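PDB 5O8P: L-lysine 6-monooxygenase involved in desferrioxamine biosynthesis from Erwinia amylovora CFBP1430, which probably catalyses the FAD- and NADPH-dependent N-hydroxylation of cadaverine, a step in making the siderophore desferrioxamine. Local coordinates for residues L23-E28 against Q108-R113; L78-Q83 against R100-Q105; Q170-R175 against G314-K319. All blocks are in the same frame, centred on the assembly; numbering follows the deposited sequence.

Contact 1 of 3, residues L23-E28 against Q108-R113; sequences LACLSE and QWAAER
Cys25 and Ala110 mark the closest backbone approach of the two helical segments, with 7.7 Å between Cys25 CA and Ala110 CA. Both residues are buried, and their short side chains allow this spacing. Cys25 SG leans away from its own carbonyl carbon (chi1 -56°) and meets the methyl group of Ala110 at 4.3 Å from Cys25 SG to Ala110 CB, a loose apolar touch. Val66 and Tyr75, both in loops, also pack on Cys25, so the thiol belongs to a wider apolar layer.

Further along, the extended side chain of Glu28 reaches the C-terminal end of helix 100-113. Glu28 OE2 comes no nearer than 4.4 Å to Arg113 O, an approach of two acceptors; OE2 is instead hydrogen-bonded to the backbone N of Gly115, just past the helix. OE1 is hydrogen-bonded to Tyr75 OH. The Glu28 carboxylate and the Arg113 guanidinium are near but do not pair: 5.3 Å separates Glu28 OE1 from Arg113 NH2. Tyr75 mediates between them instead, its hydroxyl bonded to the acid and its ring meeting Arg113 in a cation-pi contact.

Within the first helix, Leu23 O accepts from both Ser27 N and Ser27 OG, each at 2.7 Å, the two donors arriving from opposite faces of the carbonyl plane. The serine hydroxyl is thus turned back onto its own helix. Helix 18-27 joins the parallel strands 8-14 and 35-38, a beta-alpha-beta crossover of the FAD-binding Rossmann-type fold, and the contact sets helix 100-113 beside it, with the Cys25 side chain about 13 Å from the bound FAD. Its chemistry is split: weak apolar packing inside, and at the more exposed edge a carboxylate whose two oxygens have separate partners, which probably keeps Glu28 ionised.

Contact 2 of 3, residues L78-Q83 against R100-Q105; sequences LNFMKQ and RKEYNQ. With FAD (flavin-adenine dinucleotide), chain C.
Phe80, Met81, Glu102 and Gln105 carry the contact between helices 78-83 and 100-105, which lie nearly perpendicular (84°) with their axes 11.6 Å apart at closest approach. One kind of contact is the packing of a single aromatic ring, Phe80, on the backbone of Gln105. With CG anti to the backbone N (chi1 158°), the ring projects at the second helix; Phe80 CE2 comes within 3.9 Å of Gln105 O, and Tyr106, a neighbour outside the two segments, meets the ring edge-to-face.

The second kind of contact sets a sulfur and a ring edge beside a carboxylate. Glu102 runs out almost straight and crosses the bent Met81 chain at about a right angle, placing Glu102 OE2 3.5 Å from Met81 SD. Near the plane of the Phe80 ring, at its edge, Glu102 OE2 also lies 4.5 Å from Phe80 CE1.

Ionic and polar bonds fix the far ends. Glu102 OE2 forms a salt bridge with Lys86, OE1 is hydrogen-bonded to Tyr287 of a neighbouring subunit, and Gln105 NE2 binds Leu291 O of that subunit.

At the start of helix 100-113, Arg100 points to the cofactor. Arg100 NE stands 3.6 Å from FAD C6, and the flavin methyl C7M sits over one guanidinium face, while NH2 is salt-bridged to Glu206. Arg100 also belongs to the NADP(+) site. One helix therefore presents an arginine to the flavin and, two residues later, a buried acid to the subunit interface. Lys86 probably offsets the charge of that acid, letting it sit among Met81 and Phe80.

Contact 3 of 3, residues Q170-R175 against G314-K319; sequences QPYRER and GEFELK
Phe316 CG turns away from its carbonyl carbon (chi1 -77°), swinging the ring out of its strand toward Arg175, whose backbone directs CB at the phenyl group and whose own chi1 of -78° turns the rest of the chain so that its end leads away from the strand. The tip of that ring enters the bend made by loop 170-175. Phe316 CZ lies 3.6 Å from Arg175 CB, which approaches obliquely, while Phe316 CE1 lies 3.9 Å from Tyr172 CB, which sits in the ring plane at its edge. The phenyl group is thus met by the bases of two side chains, and the tyrosine and phenylalanine run past each other in opposite directions without stacking. The nearest Tyr172 ring atom is CG, 4.1 Å from Phe316 CE1.

The loop is braced from within. Arg175 N donates to Tyr172 O at 2.8 Å, closing the turn that brings Tyr172 and Arg175 to the same phenyl group, and Pro171 CB covers one face of the Tyr172 ring toward its rim, 3.8 Å above the plane.

Trp310 of the adjoining strand 303-311 completes the cluster: it meets the Phe316 ring edge-to-face and takes the Arg175 guanidinium in a cation-pi contact, while Tyr172 also packs on it. Strand 315-322 is the middle strand of a three-stranded antiparallel sheet, and the loop leads into strand 177-178 at the border of the five-stranded parallel sheet. The contact therefore fastens one sheet to the approach to the other, with Phe316 about 8 Å, side chain to side chain, from Leu305 of the NADP(+) site. Contact across the two segments is dispersive: one buried phenyl ring is gripped by the aliphatic roots of a tyrosine and an arginine, whose charged end finds its partner in an indole ring.

Contacts 1 and 2 share helix 100-113 and touch through Trp109 and Phe80, whose rings meet edge-to-face, with 3.6 Å between Trp109 CD2 and Phe80 CD2. Contact 2 is the buried one, close to the flavin, and draws some of its polar partners from another subunit; contact 1, farther along the helix, finds them within its own chain and passes from a small apolar interior to the more exposed Glu28 and Arg113. Contact 3 shares neither helix and lies about 42 Å from contact 1, centre to centre, on the opposite side of the chain's centre. Partly buried, it joins a loop to a strand by hydrocarbon packing and touches no other subunit.

Contact 1 of 3, residues L23-E28 against Q108-R113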
loop_
_atom_site.group_PDB
_atom_site.type_symbol
_atom_site.label_atom_id
_atom_site.label_comp_id
_atom_site.label_asym_id
_atom_site.label_seq_id
_atom_site.Cartn_x
_atom_site.Cartn_y
_atom_site.Cartn_z
ATOM N N LEU B 23 -10.680 -27.343 -17.624
ATOM C CA LEU B 23 -11.276 -27.881 -18.860
ATOM C C LEU B 23 -12.585 -28.614 -18.580
ATOM O O LEU B 23 -13.551 -28.484 -19.338
ATOM C CB LEU B 23 -10.308 -28.823 -19.580
ATOM C CG LEU B 23 -10.692 -29.297 -20.985
ATOM C CD1 LEU B 23 -11.134 -28.153 -21.867
ATOM C CD2 LEU B 23 -9.524 -30.028 -21.622
ATOM N N ALA B 24 -12.619 -29.363 -17.477
ATOM C CA ALA B 24 -13.805 -30.114 -17.094
ATOM C C ALA B 24 -14.989 -29.217 -16.781
ATOM O O ALA B 24 -16.099 -29.497 -17.245
ATOM C CB ALA B 24 -13.505 -31.016 -15.912
ATOM N N CYS B 25 -14.770 -28.153 -16.007
ATOM C CA CYS B 25 -15.852 -27.207 -15.714
ATOM C C CYS B 25 -16.317 -26.477 -16.963
ATOM O O CYS B 25 -17.489 -26.178 -17.122
ATOM C CB CYS B 25 -15.415 -26.162 -14.701
ATOM S SG CYS B 25 -14.805 -26.790 -13.137
ATOM N N LEU B 26 -15.380 -26.161 -17.840
ATOM C CA LEU B 26 -15.713 -25.467 -19.068
ATOM C C LEU B 26 -16.413 -26.380 -20.053
ATOM O O LEU B 26 -17.302 -25.913 -20.752
ATOM C CB LEU B 26 -14.476 -24.820 -19.696
ATOM C CG LEU B 26 -13.906 -23.636 -18.904
ATOM C CD1 LEU B 26 -12.603 -23.149 -19.526
ATOM C CD2 LEU B 26 -14.906 -22.496 -18.820
ATOM N N SER B 27 -16.033 -27.666 -20.101
ATOM C CA SER B 27 -16.635 -28.619 -21.063
ATOM C C SER B 27 -17.988 -29.177 -20.648
ATOM O O SER B 27 -18.786 -29.481 -21.519
ATOM C CB SER B 27 -15.685 -29.769 -21.406
ATOM O OG SER B 27 -15.164 -30.410 -20.278
ATOM N N GLU B 28 -18.257 -29.312 -19.346
ATOM C CA GLU B 28 -19.522 -29.918 -18.875
ATOM C C GLU B 28 -20.800 -29.371 -19.542
ATOM O O GLU B 28 -21.580 -30.163 -20.071
ATOM C CB GLU B 28 -19.677 -29.850 -17.350
ATOM C CG GLU B 28 -20.545 -30.981 -16.785
ATOM C CD GLU B 28 -20.830 -30.879 -15.289
ATOM O OE1 GLU B 28 -20.894 -29.734 -14.784
ATOM O OE2 GLU B 28 -21.005 -31.938 -14.620
ATOM N N GLN B 108 -11.979 -28.570 -4.704
ATOM C CA GLN B 108 -12.605 -29.806 -4.228
ATOM C C GLN B 108 -14.105 -29.716 -4.379
ATOM O O GLN B 108 -14.728 -30.641 -4.860
ATOM C CB GLN B 108 -12.230 -30.098 -2.769
ATOM C CG GLN B 108 -10.817 -30.654 -2.614
ATOM C CD GLN B 108 -10.363 -30.758 -1.169
ATOM O OE1 GLN B 108 -11.050 -30.310 -0.244
ATOM N NE2 GLN B 108 -9.185 -31.329 -0.966
ATOM N N TRP B 109 -14.681 -28.590 -3.986
ATOM C CA TRP B 109 -16.098 -28.324 -4.223
ATOM C C TRP B 109 -16.486 -28.458 -5.695
ATOM O O TRP B 109 -17.514 -29.048 -6.006
ATOM C CB TRP B 109 -16.444 -26.930 -3.717
ATOM C CG TRP B 109 -17.781 -26.455 -4.071
ATOM C CD1 TRP B 109 -18.926 -26.674 -3.393
ATOM C CD2 TRP B 109 -18.116 -25.649 -5.187
ATOM N NE1 TRP B 109 -19.973 -26.054 -4.012
ATOM C CE2 TRP B 109 -19.502 -25.410 -5.119
ATOM C CE3 TRP B 109 -17.375 -25.088 -6.233
ATOM C CZ2 TRP B 109 -20.174 -24.650 -6.060
ATOM C CZ3 TRP B 109 -18.037 -24.311 -7.160
ATOM C CH2 TRP B 109 -19.428 -24.100 -7.068
ATOM N N ALA B 110 -15.674 -27.906 -6.588
ATOM C CA ALA B 110 -15.930 -28.020 -8.016
ATOM C C ALA B 110 -15.850 -29.477 -8.473
ATOM O O ALA B 110 -16.742 -29.967 -9.161
ATOM C CB ALA B 110 -14.953 -27.167 -8.808
ATOM N N ALA B 111 -14.791 -30.168 -8.075
ATOM C CA ALA B 111 -14.595 -31.566 -8.462
ATOM C C ALA B 111 -15.759 -32.448 -8.007
ATOM O O ALA B 111 -16.179 -33.332 -8.730
ATOM C CB ALA B 111 -13.284 -32.096 -7.909
ATOM N N GLU B 112 -16.272 -32.184 -6.814
ATOM C CA GLU B 112 -17.437 -32.892 -6.283
ATOM C C GLU B 112 -18.695 -32.619 -7.145
ATOM O O GLU B 112 -19.395 -33.549 -7.524
ATOM C CB GLU B 112 -17.655 -32.513 -4.800
ATOM C CG GLU B 112 -18.249 -33.602 -3.915
ATOM C CD GLU B 112 -19.732 -33.880 -4.177
ATOM O OE1 GLU B 112 -20.476 -32.946 -4.576
ATOM O OE2 GLU B 112 -20.159 -35.049 -3.976
ATOM N N ARG B 113 -18.947 -31.355 -7.485
ATOM C CA ARG B 113 -20.143 -30.960 -8.266
ATOM C C ARG B 113 -20.167 -31.563 -9.676
ATOM O O ARG B 113 -21.232 -31.809 -10.233
ATOM C CB ARG B 113 -20.242 -29.429 -8.382
ATOM C CG ARG B 113 -21.557 -28.812 -7.927
ATOM C CD ARG B 113 -21.628 -27.320 -8.267
ATOM N NE ARG B 113 -22.052 -27.165 -9.663
ATOM C CZ ARG B 113 -23.070 -26.420 -10.118
ATOM N NH1 ARG B 113 -23.816 -25.665 -9.295
ATOM N NH2 ARG B 113 -23.344 -26.439 -11.432
#

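Contact 2 of 3, residues L78-Q83 against R100-Q105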
loop_
_atom_site.group_PDB
_atom_site.type_symbol
_atom_site.label_atom_id
_atom_site.label_comp_id
_atom_site.label_asym_id
_atom_site.label_seq_id
_atom_site.Cartn_x
_atom_site.Cartn_y
_atom_site.Cartn_z
ATOM N N LEU B 78 -16.371 -16.964 -7.183
ATOM C CA LEU B 78 -17.411 -16.119 -6.593
ATOM C C LEU B 78 -18.691 -16.897 -6.337
ATOM O O LEU B 78 -19.347 -16.694 -5.319
ATOM C CB LEU B 78 -17.686 -14.886 -7.466
ATOM C CG LEU B 78 -16.596 -13.816 -7.396
ATOM C CD1 LEU B 78 -16.905 -12.709 -8.379
ATOM C CD2 LEU B 78 -16.468 -13.241 -5.993
ATOM N N ASN B 79 -19.051 -17.800 -7.239
ATOM C CA ASN B 79 -20.241 -18.625 -7.005
ATOM C C ASN B 79 -20.023 -19.608 -5.864
ATOM O O ASN B 79 -20.938 -19.849 -5.080
ATOM C CB ASN B 79 -20.686 -19.379 -8.255
ATOM C CG ASN B 79 -22.121 -19.855 -8.152
ATOM O OD1 ASN B 79 -22.999 -19.115 -7.682
ATOM N ND2 ASN B 79 -22.373 -21.090 -8.586
ATOM N N PHE B 80 -18.816 -20.165 -5.780
ATOM C CA PHE B 80 -18.429 -21.043 -4.671
ATOM C C PHE B 80 -18.638 -20.327 -3.347
ATOM O O PHE B 80 -19.217 -20.846 -2.408
ATOM C CB PHE B 80 -16.964 -21.493 -4.838
ATOM C CG PHE B 80 -16.304 -21.950 -3.570
ATOM C CD1 PHE B 80 -15.677 -21.056 -2.735
ATOM C CD2 PHE B 80 -16.292 -23.280 -3.228
ATOM C CE1 PHE B 80 -15.075 -21.486 -1.563
ATOM C CE2 PHE B 80 -15.671 -23.723 -2.082
ATOM C CZ PHE B 80 -15.051 -22.829 -1.251
ATOM N N MET B 81 -18.155 -19.105 -3.307
ATOM C CA MET B 81 -18.212 -18.301 -2.112
ATOM C C MET B 81 -19.684 -18.066 -1.749
ATOM O O MET B 81 -20.041 -18.072 -0.580
ATOM C CB MET B 81 -17.437 -16.992 -2.341
ATOM C CG MET B 81 -16.580 -16.554 -1.188
ATOM S SD MET B 81 -15.163 -17.610 -0.840
ATOM C CE MET B 81 -14.047 -17.134 -2.134
ATOM N N LYS B 82 -20.527 -17.895 -2.759
ATOM C CA LYS B 82 -21.957 -17.668 -2.558
ATOM C C LYS B 82 -22.687 -18.898 -2.002
ATOM O O LYS B 82 -23.488 -18.774 -1.062
ATOM C CB LYS B 82 -22.596 -17.214 -3.877
ATOM C CG LYS B 82 -24.087 -16.944 -3.845
ATOM C CD LYS B 82 -24.469 -15.970 -2.753
ATOM C CE LYS B 82 -25.805 -15.315 -3.054
ATOM N NZ LYS B 82 -26.486 -14.875 -1.814
ATOM N N GLN B 83 -22.400 -20.069 -2.571
ATOM C CA GLN B 83 -23.039 -21.302 -2.135
ATOM C C GLN B 83 -22.618 -21.687 -0.731
ATOM O O GLN B 83 -23.454 -22.078 0.067
ATOM C CB GLN B 83 -22.750 -22.463 -3.093
ATOM C CG GLN B 83 -23.183 -22.252 -4.548
ATOM C CD GLN B 83 -24.565 -21.621 -4.745
ATOM O OE1 GLN B 83 -25.506 -21.887 -4.003
ATOM N NE2 GLN B 83 -24.689 -20.797 -5.775
ATOM N N ARG B 100 -4.120 -20.549 -0.274
ATOM C CA ARG B 100 -4.037 -21.874 -0.900
ATOM C C ARG B 100 -5.009 -22.854 -0.304
ATOM O O ARG B 100 -5.530 -23.699 -1.018
ATOM C CB ARG B 100 -2.655 -22.488 -0.773
ATOM C CG ARG B 100 -1.593 -21.801 -1.583
ATOM C CD ARG B 100 -0.800 -22.766 -2.439
ATOM N NE ARG B 100 0.458 -22.129 -2.775
ATOM C CZ ARG B 100 1.520 -22.068 -1.977
ATOM N NH1 ARG B 100 1.502 -22.589 -0.757
ATOM N NH2 ARG B 100 2.609 -21.440 -2.402
ATOM N N LYS B 101 -5.240 -22.760 0.998
ATOM C CA LYS B 101 -6.203 -23.631 1.640
ATOM C C LYS B 101 -7.599 -23.416 1.068
ATOM O O LYS B 101 -8.325 -24.379 0.855
ATOM C CB LYS B 101 -6.189 -23.454 3.161
ATOM C CG LYS B 101 -7.359 -24.113 3.880
ATOM C CD LYS B 101 -7.031 -24.483 5.316
ATOM C CE LYS B 101 -6.418 -25.870 5.373
ATOM N NZ LYS B 101 -5.887 -26.184 6.727
ATOM N N GLU B 102 -7.970 -22.169 0.816
ATOM C CA GLU B 102 -9.284 -21.881 0.270
ATOM C C GLU B 102 -9.376 -22.302 -1.200
ATOM O O GLU B 102 -10.403 -22.800 -1.629
ATOM C CB GLU B 102 -9.637 -20.407 0.457
ATOM C CG GLU B 102 -11.079 -20.074 0.114
ATOM C CD GLU B 102 -11.609 -18.850 0.839
ATOM O OE1 GLU B 102 -10.895 -17.832 0.954
ATOM O OE2 GLU B 102 -12.772 -18.910 1.286
ATOM N N TYR B 103 -8.309 -22.123 -1.971
ATOM C CA TYR B 103 -8.329 -22.512 -3.378
ATOM C C TYR B 103 -8.520 -24.001 -3.474
ATOM O O TYR B 103 -9.264 -24.489 -4.331
ATOM C CB TYR B 103 -7.037 -22.120 -4.078
ATOM C CG TYR B 103 -6.951 -22.519 -5.543
ATOM C CD1 TYR B 103 -7.660 -21.839 -6.523
ATOM C CD2 TYR B 103 -6.139 -23.555 -5.945
ATOM C CE1 TYR B 103 -7.560 -22.190 -7.863
ATOM C CE2 TYR B 103 -6.032 -23.915 -7.286
ATOM C CZ TYR B 103 -6.741 -23.234 -8.233
ATOM O OH TYR B 103 -6.631 -23.603 -9.554
ATOM N N ASN B 104 -7.848 -24.716 -2.576
ATOM C CA ASN B 104 -7.936 -26.167 -2.524
ATOM C C ASN B 104 -9.349 -26.591 -2.171
ATOM O O ASN B 104 -9.893 -27.468 -2.823
ATOM C CB ASN B 104 -6.928 -26.741 -1.522
ATOM C CG ASN B 104 -6.807 -28.255 -1.603
ATOM O OD1 ASN B 104 -6.621 -28.816 -2.691
ATOM N ND2 ASN B 104 -6.904 -28.922 -0.453
ATOM N N GLN B 105 -9.942 -25.963 -1.156
ATOM C CA GLN B 105 -11.340 -26.214 -0.796
ATOM C C GLN B 105 -12.294 -25.942 -1.961
ATOM O O GLN B 105 -13.231 -26.714 -2.194
ATOM C CB GLN B 105 -11.757 -25.337 0.382
ATOM C CG GLN B 105 -11.236 -25.783 1.732
ATOM C CD GLN B 105 -11.560 -24.796 2.834
ATOM O OE1 GLN B 105 -12.257 -23.797 2.630
ATOM N NE2 GLN B 105 -11.041 -25.058 4.005
HETATM P PA FAD C . -1.060 -31.381 -11.127
HETATM O O1A FAD C . -1.379 -31.160 -9.660
HETATM O O2A FAD C . 0.320 -31.846 -11.522
HETATM O O5B FAD C . -2.168 -32.435 -11.648
HETATM C C5B FAD C . -1.824 -33.678 -12.252
HETATM C C4B FAD C . -2.755 -34.815 -11.849
HETATM O O4B FAD C . -2.631 -35.886 -12.798
HETATM C C3B FAD C . -2.404 -35.406 -10.488
HETATM O O3B FAD C . -3.607 -35.536 -9.717
HETATM C C2B FAD C . -1.729 -36.739 -10.808
HETATM O O2B FAD C . -1.936 -37.754 -9.820
HETATM C C1B FAD C . -2.395 -37.126 -12.115
HETATM N N9A FAD C . -1.674 -38.125 -12.949
HETATM C C8A FAD C . -0.386 -38.124 -13.353
HETATM N N7A FAD C . -0.125 -39.225 -14.111
HETATM C C5A FAD C . -1.262 -39.949 -14.199
HETATM C C6A FAD C . -1.704 -41.219 -14.837
HETATM N N6A FAD C . -0.846 -41.973 -15.566
HETATM N N1A FAD C . -2.998 -41.603 -14.672
HETATM C C2A FAD C . -3.875 -40.873 -13.950
HETATM N N3A FAD C . -3.537 -39.720 -13.340
HETATM C C4A FAD C . -2.277 -39.214 -13.429
HETATM N N1 FAD C . 0.618 -21.288 -10.344
HETATM C C2 FAD C . -0.135 -20.159 -10.286
HETATM O O2 FAD C . -0.500 -19.638 -11.365
HETATM N N3 FAD C . -0.503 -19.594 -9.115
HETATM C C4 FAD C . -0.139 -20.113 -7.928
HETATM O O4 FAD C . -0.486 -19.571 -6.862
HETATM C C4X FAD C . 0.686 -21.348 -7.905
HETATM N N5 FAD C . 1.082 -21.921 -6.748
HETATM C C5X FAD C . 1.836 -23.045 -6.762
HETATM C C6 FAD C . 2.217 -23.591 -5.538
HETATM C C7 FAD C . 2.992 -24.746 -5.473
HETATM C C7M FAD C . 3.394 -25.316 -4.135
HETATM C C8 FAD C . 3.417 -25.406 -6.742
HETATM C C8M FAD C . 4.255 -26.655 -6.699
HETATM C C9 FAD C . 3.044 -24.866 -7.973
HETATM C C9A FAD C . 2.261 -23.699 -8.054
HETATM N N10 FAD C . 1.848 -23.109 -9.297
HETATM C C10 FAD C . 1.061 -21.925 -9.229
HETATM C "C1'" FAD C . 2.192 -23.662 -10.635
HETATM C "C2'" FAD C . 1.087 -24.583 -11.201
HETATM O "O2'" FAD C . -0.209 -23.967 -11.052
HETATM C "C3'" FAD C . 1.064 -25.989 -10.571
HETATM O "O3'" FAD C . 2.310 -26.663 -10.804
HETATM C "C4'" FAD C . -0.074 -26.874 -11.097
HETATM O "O4'" FAD C . -0.410 -27.856 -10.109
HETATM C "C5'" FAD C . 0.283 -27.590 -12.397
HETATM O "O5'" FAD C . -0.921 -27.938 -13.084
HETATM P P FAD C . -1.260 -29.468 -13.408
HETATM O O1P FAD C . -2.622 -29.515 -14.069
HETATM O O2P FAD C . -0.046 -29.958 -14.147
HETATM O O3P FAD C . -1.391 -29.966 -11.863
#

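Contact 3 of 3, residues Q170-R175 against G314-K319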
loop_
_atom_site.group_PDB
_atom_site.type_symbol
_atom_site.label_atom_id
_atom_site.label_comp_id
_atom_site.label_asym_id
_atom_site.label_seq_id
_atom_site.Cartn_x
_atom_site.Cartn_y
_atom_site.Cartn_z
ATOM N N GLN B 170 20.437 -37.905 -5.377
ATOM C CA GLN B 170 19.633 -39.152 -5.449
ATOM C C GLN B 170 19.965 -40.185 -4.366
ATOM O O GLN B 170 19.056 -40.842 -3.855
ATOM C CB GLN B 170 19.709 -39.790 -6.861
ATOM C CG GLN B 170 18.965 -41.125 -7.061
ATOM C CD GLN B 170 19.795 -42.370 -6.706
ATOM O OE1 GLN B 170 20.807 -42.676 -7.341
ATOM N NE2 GLN B 170 19.355 -43.093 -5.688
ATOM N N PRO B 171 21.255 -40.330 -4.008
ATOM C CA PRO B 171 21.564 -41.276 -2.931
ATOM C C PRO B 171 21.099 -40.888 -1.512
ATOM O O PRO B 171 21.255 -41.689 -0.602
ATOM C CB PRO B 171 23.098 -41.366 -2.977
ATOM C CG PRO B 171 23.475 -40.908 -4.342
ATOM C CD PRO B 171 22.481 -39.845 -4.669
ATOM N N TYR B 172 20.562 -39.684 -1.310
ATOM C CA TYR B 172 20.165 -39.232 0.027
ATOM C C TYR B 172 18.696 -38.821 0.084
ATOM O O TYR B 172 18.277 -38.144 1.020
ATOM C CB TYR B 172 21.084 -38.084 0.467
ATOM C CG TYR B 172 22.543 -38.375 0.200
ATOM C CD1 TYR B 172 23.315 -39.069 1.125
ATOM C CD2 TYR B 172 23.145 -37.994 -0.999
ATOM C CE1 TYR B 172 24.657 -39.356 0.877
ATOM C CE2 TYR B 172 24.483 -38.282 -1.260
ATOM C CZ TYR B 172 25.237 -38.964 -0.317
ATOM O OH TYR B 172 26.562 -39.251 -0.565
ATOM N N ARG B 173 17.908 -39.271 -0.891
ATOM C CA ARG B 173 16.457 -39.048 -0.916
ATOM C C ARG B 173 15.798 -39.312 0.426
ATOM O O ARG B 173 14.863 -38.611 0.796
ATOM C CB ARG B 173 15.800 -39.932 -1.966
ATOM C CG ARG B 173 15.992 -39.432 -3.398
ATOM C CD ARG B 173 15.445 -40.415 -4.425
ATOM N NE ARG B 173 14.796 -39.741 -5.560
ATOM C CZ ARG B 173 13.606 -39.126 -5.519
ATOM N NH1 ARG B 173 12.890 -39.064 -4.393
ATOM N NH2 ARG B 173 13.122 -38.553 -6.624
ATOM N N GLU B 174 16.286 -40.333 1.133
ATOM C CA GLU B 174 15.756 -40.690 2.453
ATOM C C GLU B 174 15.966 -39.619 3.531
ATOM O O GLU B 174 15.150 -39.517 4.427
ATOM C CB GLU B 174 16.325 -42.036 2.927
ATOM C CG GLU B 174 15.929 -43.220 2.038
ATOM C CD GLU B 174 16.272 -44.605 2.634
ATOM O OE1 GLU B 174 17.209 -44.729 3.468
ATOM O OE2 GLU B 174 15.604 -45.600 2.254
ATOM N N ARG B 175 17.046 -38.839 3.451
ATOM C CA ARG B 175 17.395 -37.849 4.508
ATOM C C ARG B 175 16.862 -36.443 4.290
ATOM O O ARG B 175 16.293 -35.845 5.200
ATOM C CB ARG B 175 18.904 -37.764 4.694
ATOM C CG ARG B 175 19.437 -38.914 5.506
ATOM C CD ARG B 175 20.937 -38.890 5.611
ATOM N NE ARG B 175 21.464 -40.247 5.569
ATOM C CZ ARG B 175 21.375 -41.146 6.554
ATOM N NH1 ARG B 175 20.782 -40.848 7.710
ATOM N NH2 ARG B 175 21.893 -42.359 6.385
ATOM N N GLY B 314 26.611 -37.060 11.677
ATOM C CA GLY B 314 25.161 -36.810 11.631
ATOM C C GLY B 314 24.796 -35.506 10.924
ATOM O O GLY B 314 23.875 -34.802 11.348
ATOM N N GLU B 315 25.499 -35.213 9.827
ATOM C CA GLU B 315 25.403 -33.946 9.091
ATOM C C GLU B 315 25.650 -34.164 7.606
ATOM O O GLU B 315 26.431 -35.042 7.235
ATOM C CB GLU B 315 26.491 -32.977 9.560
ATOM C CG GLU B 315 26.311 -32.357 10.930
ATOM C CD GLU B 315 27.216 -31.148 11.091
ATOM O OE1 GLU B 315 28.458 -31.320 11.085
ATOM O OE2 GLU B 315 26.687 -30.018 11.183
ATOM N N PHE B 316 25.017 -33.345 6.769
ATOM C CA PHE B 316 25.413 -33.235 5.362
ATOM C C PHE B 316 26.649 -32.346 5.229
ATOM O O PHE B 316 26.863 -31.433 6.039
ATOM C CB PHE B 316 24.317 -32.600 4.516
ATOM C CG PHE B 316 23.183 -33.511 4.189
ATOM C CD1 PHE B 316 23.333 -34.496 3.225
ATOM C CD2 PHE B 316 21.935 -33.342 4.797
ATOM C CE1 PHE B 316 22.265 -35.325 2.905
ATOM C CE2 PHE B 316 20.867 -34.166 4.474
ATOM C CZ PHE B 316 21.034 -35.161 3.531
ATOM N N GLU B 317 27.449 -32.611 4.200
ATOM C CA GLU B 317 28.451 -31.662 3.730
ATOM C C GLU B 317 28.124 -31.319 2.282
ATOM O O GLU B 317 28.355 -32.121 1.377
ATOM C CB GLU B 317 29.869 -32.226 3.844
ATOM C CG GLU B 317 30.956 -31.162 3.676
ATOM C CD GLU B 317 32.174 -31.616 2.882
ATOM O OE1 GLU B 317 32.017 -32.359 1.888
ATOM O OE2 GLU B 317 33.307 -31.212 3.244
ATOM N N LEU B 318 27.572 -30.124 2.086
ATOM C CA LEU B 318 27.275 -29.599 0.759
ATOM C C LEU B 318 28.534 -28.993 0.166
ATOM O O LEU B 318 29.077 -28.058 0.735
ATOM C CB LEU B 318 26.208 -28.509 0.849
ATOM C CG LEU B 318 24.733 -28.873 1.074
ATOM C CD1 LEU B 318 24.502 -30.251 1.672
ATOM C CD2 LEU B 318 24.053 -27.815 1.930
ATOM N N LYS B 319 29.007 -29.535 -0.954
ATOM C CA LYS B 319 30.044 -28.881 -1.748
ATOM C C LYS B 319 29.351 -27.962 -2.739
ATOM O O LYS B 319 28.460 -28.388 -3.479
ATOM C CB LYS B 319 30.919 -29.892 -2.485
ATOM C CG LYS B 319 31.762 -30.746 -1.561
ATOM C CD LYS B 319 33.068 -31.198 -2.199
ATOM C CE LYS B 319 33.890 -32.003 -1.204
ATOM N NZ LYS B 319 35.239 -32.335 -1.722
#